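Local structure of amidase, hydantoinase/carbamoylase family (Paraburkholderia phymatum, 6C0D) at residues V46-D49 / A50-L54; A253-D256 / D257-R261; V310-V313 / D314-N317. The protein probably hydrolyses N-carbamoyl-L-amino acids to the free amino acids, as a homodimeric, zinc-binding member of the peptidase M20 family. All coordinates share one frame; numbering follows the deposited sequence.

Interaction 1 of 3, residues V46-D49 / A50-L54; sequences VDID and ARRWL
D47 and R51 form an i to i+4 salt bridge along helix 45-60, in the zinc-bearing part of this M20-family fold. The grip is side-on and bidentate: NE of R51 reaches OD2 of D47 at 2.8 Å with a nearly straight N-H...O angle of 168°, and NH2 of R51 reaches OD1 of D47 at 3.2 Å, more bent. OD2 lies close to the guanidinium plane, whereas NE meets that oxygen on its syn side but out of the carboxylate plane, since the two flat groups are turned 60° against each other. The first torsion of D47 places CG anti to the backbone N (chi1 177°), which swings the carboxylate up the helix beside the extended R51 chain. OD2 also accepts from the backbone N of L43, and NH1 of R51 makes a weak bond to the hydroxyl of S130. Both residues are buried, so the opposite charges probably compensate each other, and the R51 side chain lies about 6 Å from that of H89, a zinc ligand.

On another face of the helix, I48 and R52 repeat the same spacing without a polar bond between their side chains. CG2 of I48 sits under the centre of the R52 guanidinium. OD1 of D49 stays 4.1 Å from NH1 of R52, beyond a salt bridge. W53 packs on helix 18-30, and its ring meets that of F31, just beyond it, obliquely. The methyl-to-plane contact is closest at the central carbon, with CG2 of I48 3.6 Å from CZ of R52.

Interaction 2 of 3, residues A253-D256 / D257-R261; sequences AHID and DAFGR
This is an i to i+4 aliphatic-aromatic contact within helix 244-262, between I255 and F259, on the side of the helix that faces the protein interior. The two side chains run side by side and point the same way. CG2 of I255 lies over one face of the F259 ring, 4.0 Å from its centroid and 22° off the ring normal, which meets the geometry of a CH-pi contact. The methyl is displaced toward the rim, and its nearest ring atom is CD2 of F259 at 3.7 Å. Having CG2 anti to the backbone N while CG1 is beside it directs this branch of I255 up the helix. Beneath the pair, N of F259 donates to O of I255 at 2.8 Å.

The more exposed flank is polar. A water donates to O of H254 at 2.9 Å, and in the D257 conformer described it also donates to OD2 of D257. In that conformer R261 forms a salt bridge with D257: NE meets OD2 at 3.1 Å, from above the carboxylate plane, and NH2 adds a weak bond to OD1.

F259 meets W269 of strand 268-277 and F294 of strand 283-296 edge-to-face, while D256 accepts from the indole N-H of W269. I255, A258 and F259 also touch L309, L312 and M305 of helix 299-317, respectively, so the contact lies between those antiparallel strands and that helix, consistent with the smaller satellite domain of M20 enzymes.

Interaction 3 of 3, residues V310-V313 / D314-N317; sequences VALV and DEWN
The carbonyl oxygen of A311 receives the backbone N of E315 at 2.8 Å, with an N-H...O angle of 162°, one of the shortest polar bonds in this turn of helix 299-317. The glutamate then folds back along the helix over the same carbonyl: CG of E315 is 3.2 Å from O of A311. With CG beside its own backbone N (chi1 -67°) and the chain extended beyond it, the carboxylate returns toward the preceding turn, where OE2 comes to 4.1 Å from CB of A311 and OE1 to 3.8 Å from CD2 of L312. These are carboxylate-to-methyl approaches rather than polar bonds, and the L312 and E315 side chains cross at a slant.

V313 and N317 instead run alongside each other, four residues apart. The first torsion of V313 (chi1 171°) sends CG1 up the helix toward N317, where it touches the amide ND2 at 3.6 Å. Although that amide also comes near O of V313, the angle is poor, and the carbonyl is bonded by the backbone N of N317 at 2.9 Å. The side-chain oxygen OD1 of N317 accepts from the backbone N of A324, which pins the amide to strand 323-328.

CB of W316 faces the preceding turn, but its indole leads off from it: its N-H bonds O of V322 and its ring stacks on that of H320. L312 and V313 pack on F251 of helix 244-262 and W316 on A247, while V310 and V313 touch L326, so the turn is held between that helix and strand 323-328, probably in the satellite domain.

How the interactions relate
Along the chain the three contacts come in series, with none nested or crossing; each spans little more than two turns of one helix, so none closes a loop. Interaction 1, on helix 45-60, belongs to the part of the fold that holds the zinc. Interactions 2 and 3 lie on the opposite side of the chain's centre, in helices 244-262 and 299-317, about 47 and 52 Å from interaction 1, centre to centre. The centres of the later two are only about 13 Å apart, and they touch: CD1 of L312 lies 3.6 Å from O of H254, and CZ3 of W316 lies 3.7 Å from CE1 of H254. These touches join the two helices, which pack on strands well away from the metal.

Interaction 1 of 3, residues V46-D49 / A50-L54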
loop_
_atom_site.group_PDB
_atom_site.type_symbol
_atom_site.label_atom_id
_atom_site.label_comp_id
_atom_site.label_asym_id
_atom_site.label_seq_id
_atom_site.Cartn_x
_atom_site.Cartn_y
_atom_site.Cartn_z
ATOM N N VAL A 46 26.799 -13.943 -19.974
ATOM C CA VAL A 46 25.959 -14.618 -20.955
ATOM C C VAL A 46 25.540 -13.650 -22.055
ATOM O O VAL A 46 25.440 -14.034 -23.229
ATOM C CB VAL A 46 24.748 -15.279 -20.262
ATOM C CG1 VAL A 46 23.834 -14.240 -19.634
ATOM C CG2 VAL A 46 23.981 -16.135 -21.245
ATOM N N ASP A 47 25.326 -12.378 -21.716
ATOM C CA ASP A 47 25.009 -11.398 -22.746
ATOM C C ASP A 47 26.190 -11.192 -23.687
ATOM O O ASP A 47 26.013 -11.124 -24.909
ATOM C CB ASP A 47 24.589 -10.078 -22.100
ATOM C CG ASP A 47 24.322 -8.992 -23.120
ATOM O OD1 ASP A 47 23.338 -9.127 -23.885
ATOM O OD2 ASP A 47 25.094 -8.002 -23.165
ATOM N N ILE A 48 27.406 -11.096 -23.140
ATOM C CA ILE A 48 28.577 -10.948 -23.997
ATOM C C ILE A 48 28.739 -12.170 -24.891
ATOM O O ILE A 48 29.060 -12.044 -26.079
ATOM C CB ILE A 48 29.841 -10.690 -23.150
ATOM C CG1 ILE A 48 29.738 -9.337 -22.445
ATOM C CG2 ILE A 48 31.086 -10.751 -24.021
ATOM C CD1 ILE A 48 29.435 -8.176 -23.382
ATOM N N ASP A 49 28.513 -13.370 -24.339
ATOM C CA ASP A 49 28.597 -14.592 -25.136
ATOM C C ASP A 49 27.639 -14.536 -26.317
ATOM O O ASP A 49 28.005 -14.868 -27.452
ATOM C CB ASP A 49 28.278 -15.817 -24.274
ATOM C CG ASP A 49 29.413 -16.218 -23.366
ATOM O OD1 ASP A 49 30.583 -15.864 -23.641
ATOM O OD2 ASP A 49 29.124 -16.909 -22.368
ATOM N N ALA A 50 26.400 -14.112 -26.060
ATOM C CA ALA A 50 25.410 -14.003 -27.123
ATOM C C ALA A 50 25.822 -12.967 -28.158
ATOM O O ALA A 50 25.563 -13.137 -29.356
ATOM C CB ALA A 50 24.050 -13.649 -26.525
ATOM N N ARG A 51 26.461 -11.882 -27.713
ATOM C CA ARG A 51 26.894 -10.844 -28.642
ATOM C C ARG A 51 28.024 -11.338 -29.534
ATOM O O ARG A 51 28.068 -11.012 -30.724
ATOM C CB ARG A 51 27.314 -9.591 -27.875
ATOM C CG ARG A 51 26.118 -8.874 -27.288
ATOM C CD ARG A 51 26.393 -7.549 -26.538
ATOM N NE ARG A 51 25.142 -7.285 -25.852
ATOM C CZ ARG A 51 24.119 -6.606 -26.361
ATOM N NH1 ARG A 51 24.218 -5.984 -27.538
ATOM N NH2 ARG A 51 22.996 -6.525 -25.664
ATOM N N ARG A 52 28.950 -12.122 -28.980
ATOM C CA ARG A 52 29.998 -12.692 -29.816
ATOM C C ARG A 52 29.409 -13.641 -30.851
ATOM O O ARG A 52 29.801 -13.612 -32.025
ATOM C CB ARG A 52 31.037 -13.395 -28.946
ATOM C CG ARG A 52 31.859 -12.422 -28.123
ATOM C CD ARG A 52 32.764 -13.125 -27.127
ATOM N NE ARG A 52 33.573 -12.146 -26.413
ATOM C CZ ARG A 52 34.060 -12.330 -25.193
ATOM N NH1 ARG A 52 33.808 -13.460 -24.543
ATOM N NH2 ARG A 52 34.788 -11.382 -24.622
ATOM N N TRP A 53 28.450 -14.476 -30.441
ATOM C CA TRP A 53 27.784 -15.349 -31.401
ATOM C C TRP A 53 27.100 -14.527 -32.484
ATOM O O TRP A 53 27.249 -14.803 -33.681
ATOM C CB TRP A 53 26.774 -16.252 -30.689
ATOM C CG TRP A 53 25.881 -16.976 -31.657
ATOM C CD1 TRP A 53 26.160 -18.139 -32.321
ATOM C CD2 TRP A 53 24.572 -16.574 -32.085
ATOM N NE1 TRP A 53 25.109 -18.480 -33.137
ATOM C CE2 TRP A 53 24.120 -17.540 -33.007
ATOM C CE3 TRP A 53 23.736 -15.498 -31.771
ATOM C CZ2 TRP A 53 22.871 -17.458 -33.624
ATOM C CZ3 TRP A 53 22.489 -15.421 -32.382
ATOM C CH2 TRP A 53 22.072 -16.395 -33.299
ATOM N N LEU A 54 26.369 -13.489 -32.077
ATOM C CA LEU A 54 25.648 -12.664 -33.040
ATOM C C LEU A 54 26.600 -11.994 -34.023
ATOM O O LEU A 54 26.325 -11.934 -35.229
ATOM C CB LEU A 54 24.824 -11.615 -32.303
ATOM C CG LEU A 54 24.042 -10.682 -33.208
ATOM C CD1 LEU A 54 22.991 -11.481 -33.994
ATOM C CD2 LEU A 54 23.403 -9.579 -32.377
#

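Interaction 2 of 3, residues A253-D256 / D257-R261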
loop_
_atom_site.group_PDB
_atom_site.type_symbol
_atom_site.label_atom_id
_atom_site.label_comp_id
_atom_site.label_asym_id
_atom_site.label_seq_id
_atom_site.Cartn_x
_atom_site.Cartn_y
_atom_site.Cartn_z
ATOM N N ALA A 253 -11.616 8.987 -8.534
ATOM C CA ALA A 253 -12.824 9.105 -9.349
ATOM C C ALA A 253 -12.823 10.405 -10.142
ATOM O O ALA A 253 -13.320 10.442 -11.271
ATOM C CB ALA A 253 -14.089 9.010 -8.488
ATOM N N HIS A 254 -12.296 11.494 -9.561
ATOM C CA HIS A 254 -12.171 12.730 -10.340
ATOM C C HIS A 254 -11.216 12.563 -11.513
ATOM O O HIS A 254 -11.459 13.108 -12.599
ATOM C CB HIS A 254 -11.694 13.879 -9.456
ATOM C CG HIS A 254 -12.665 14.246 -8.382
ATOM N ND1 HIS A 254 -12.285 14.892 -7.228
ATOM C CD2 HIS A 254 -13.999 14.045 -8.278
ATOM C CE1 HIS A 254 -13.342 15.071 -6.454
ATOM N NE2 HIS A 254 -14.396 14.574 -7.070
ATOM N N ILE A 255 -10.098 11.860 -11.305
ATOM C CA ILE A 255 -9.166 11.621 -12.410
ATOM C C ILE A 255 -9.867 10.862 -13.531
ATOM O O ILE A 255 -9.766 11.220 -14.716
ATOM C CB ILE A 255 -7.927 10.848 -11.915
ATOM C CG1 ILE A 255 -7.061 11.719 -10.994
ATOM C CG2 ILE A 255 -7.074 10.326 -13.116
ATOM C CD1 ILE A 255 -5.948 10.922 -10.285
ATOM N N ASP A 256 -10.556 9.776 -13.172
ATOM C CA ASP A 256 -11.214 8.948 -14.184
ATOM C C ASP A 256 -12.226 9.761 -14.976
ATOM O O ASP A 256 -12.365 9.590 -16.194
ATOM C CB ASP A 256 -11.918 7.759 -13.518
ATOM C CG ASP A 256 -10.941 6.747 -12.921
ATOM O OD1 ASP A 256 -9.760 6.751 -13.319
ATOM O OD2 ASP A 256 -11.361 5.922 -12.060
ATOM N N ASP A 257 -12.960 10.634 -14.294
ATOM C CA ASP A 257 -13.953 11.448 -14.979
ATOM C C ASP A 257 -13.283 12.431 -15.934
ATOM O O ASP A 257 -13.667 12.532 -17.106
ATOM C CB ASP A 257 -14.820 12.181 -13.955
ATOM C CG ASP A 257 -15.744 13.201 -14.596
ATOM O OD1 ASP A 257 -16.784 12.794 -15.149
ATOM O OD2 ASP A 257 -15.421 14.409 -14.553
ATOM N N ALA A 258 -12.267 13.150 -15.459
ATOM C CA ALA A 258 -11.621 14.146 -16.316
ATOM C C ALA A 258 -10.867 13.498 -17.474
ATOM O O ALA A 258 -10.908 13.999 -18.606
ATOM C CB ALA A 258 -10.686 15.014 -15.475
ATOM N N PHE A 259 -10.165 12.391 -17.217
ATOM C CA PHE A 259 -9.431 11.735 -18.291
ATOM C C PHE A 259 -10.379 11.053 -19.268
ATOM O O PHE A 259 -10.113 11.031 -20.476
ATOM C CB PHE A 259 -8.437 10.719 -17.734
ATOM C CG PHE A 259 -7.182 11.331 -17.166
ATOM C CD1 PHE A 259 -7.044 12.713 -17.043
ATOM C CD2 PHE A 259 -6.144 10.510 -16.734
ATOM C CE1 PHE A 259 -5.882 13.267 -16.511
ATOM C CE2 PHE A 259 -4.969 11.053 -16.221
ATOM C CZ PHE A 259 -4.838 12.434 -16.093
ATOM N N GLY A 260 -11.482 10.478 -18.768
ATOM C CA GLY A 260 -12.448 9.862 -19.673
ATOM C C GLY A 260 -13.037 10.856 -20.661
ATOM O O GLY A 260 -13.285 10.525 -21.820
ATOM N N ARG A 261 -13.254 12.095 -20.218
ATOM C CA ARG A 261 -13.752 13.130 -21.124
ATOM C C ARG A 261 -12.743 13.486 -22.214
ATOM O O ARG A 261 -13.143 13.891 -23.310
ATOM C CB ARG A 261 -14.112 14.387 -20.338
ATOM C CG ARG A 261 -15.307 14.208 -19.429
ATOM C CD ARG A 261 -15.463 15.386 -18.477
ATOM N NE ARG A 261 -16.370 15.044 -17.390
ATOM C CZ ARG A 261 -17.694 15.026 -17.512
ATOM N NH1 ARG A 261 -18.255 15.341 -18.673
ATOM N NH2 ARG A 261 -18.456 14.697 -16.479
HETATM O O HOH W 1 -13.308 15.312 -12.817
#

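Interaction 3 of 3, residues V310-V313 / D314-N317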
loop_
_atom_site.group_PDB
_atom_site.type_symbol
_atom_site.label_atom_id
_atom_site.label_comp_id
_atom_site.label_asym_id
_atom_site.label_seq_id
_atom_site.Cartn_x
_atom_site.Cartn_y
_atom_site.Cartn_z
ATOM N N VAL A 310 -3.544 18.994 -13.039
ATOM C CA VAL A 310 -3.174 20.173 -12.260
ATOM C C VAL A 310 -4.423 20.918 -11.802
ATOM O O VAL A 310 -4.521 21.349 -10.649
ATOM C CB VAL A 310 -2.239 21.085 -13.079
ATOM C CG1 VAL A 310 -2.015 22.410 -12.341
ATOM C CG2 VAL A 310 -0.918 20.380 -13.315
ATOM N N ALA A 311 -5.405 21.062 -12.696
ATOM C CA ALA A 311 -6.616 21.789 -12.338
ATOM C C ALA A 311 -7.422 21.034 -11.287
ATOM O O ALA A 311 -8.012 21.654 -10.395
ATOM C CB ALA A 311 -7.449 22.058 -13.589
ATOM N N LEU A 312 -7.453 19.699 -11.369
ATOM C CA LEU A 312 -8.145 18.910 -10.350
ATOM C C LEU A 312 -7.533 19.115 -8.967
ATOM O O LEU A 312 -8.251 19.174 -7.961
ATOM C CB LEU A 312 -8.100 17.425 -10.704
ATOM C CG LEU A 312 -9.041 16.898 -11.781
ATOM C CD1 LEU A 312 -8.778 15.386 -11.976
ATOM C CD2 LEU A 312 -10.504 17.166 -11.396
ATOM N N VAL A 313 -6.204 19.159 -8.892
ATOM C CA VAL A 313 -5.544 19.377 -7.611
ATOM C C VAL A 313 -5.912 20.758 -7.060
ATOM O O VAL A 313 -6.244 20.903 -5.880
ATOM C CB VAL A 313 -4.018 19.200 -7.769
ATOM C CG1 VAL A 313 -3.281 19.642 -6.483
ATOM C CG2 VAL A 313 -3.686 17.726 -8.108
ATOM N N ASP A 314 -5.882 21.785 -7.914
ATOM C CA ASP A 314 -6.254 23.129 -7.474
ATOM C C ASP A 314 -7.712 23.183 -7.033
ATOM O O ASP A 314 -8.042 23.828 -6.031
ATOM C CB ASP A 314 -6.007 24.152 -8.585
ATOM C CG ASP A 314 -4.533 24.379 -8.865
ATOM O OD1 ASP A 314 -3.697 24.000 -8.023
ATOM O OD2 ASP A 314 -4.207 24.944 -9.933
ATOM N N GLU A 315 -8.607 22.516 -7.770
ATOM C CA GLU A 315 -10.011 22.475 -7.355
ATOM C C GLU A 315 -10.170 21.750 -6.028
ATOM O O GLU A 315 -10.882 22.218 -5.129
ATOM C CB GLU A 315 -10.865 21.791 -8.417
ATOM C CG GLU A 315 -10.970 22.551 -9.722
ATOM C CD GLU A 315 -11.462 21.660 -10.852
ATOM O OE1 GLU A 315 -12.018 20.576 -10.551
ATOM O OE2 GLU A 315 -11.284 22.035 -12.033
ATOM N N TRP A 316 -9.525 20.589 -5.893
ATOM C CA TRP A 316 -9.569 19.856 -4.633
ATOM C C TRP A 316 -9.132 20.749 -3.475
ATOM O O TRP A 316 -9.813 20.837 -2.445
ATOM C CB TRP A 316 -8.687 18.596 -4.721
ATOM C CG TRP A 316 -8.755 17.800 -3.462
ATOM C CD1 TRP A 316 -8.029 17.996 -2.308
ATOM C CD2 TRP A 316 -9.649 16.716 -3.195
ATOM N NE1 TRP A 316 -8.419 17.077 -1.340
ATOM C CE2 TRP A 316 -9.412 16.290 -1.863
ATOM C CE3 TRP A 316 -10.618 16.052 -3.956
ATOM C CZ2 TRP A 316 -10.115 15.239 -1.283
ATOM C CZ3 TRP A 316 -11.325 15.011 -3.370
ATOM C CH2 TRP A 316 -11.068 14.616 -2.048
ATOM N N ASN A 317 -8.009 21.446 -3.644
ATOM C CA ASN A 317 -7.460 22.261 -2.565
ATOM C C ASN A 317 -8.281 23.504 -2.267
ATOM O O ASN A 317 -8.030 24.169 -1.250
ATOM C CB ASN A 317 -6.019 22.646 -2.918
ATOM C CG ASN A 317 -5.078 21.476 -2.711
ATOM O OD1 ASN A 317 -5.370 20.604 -1.902
ATOM N ND2 ASN A 317 -3.980 21.432 -3.447
#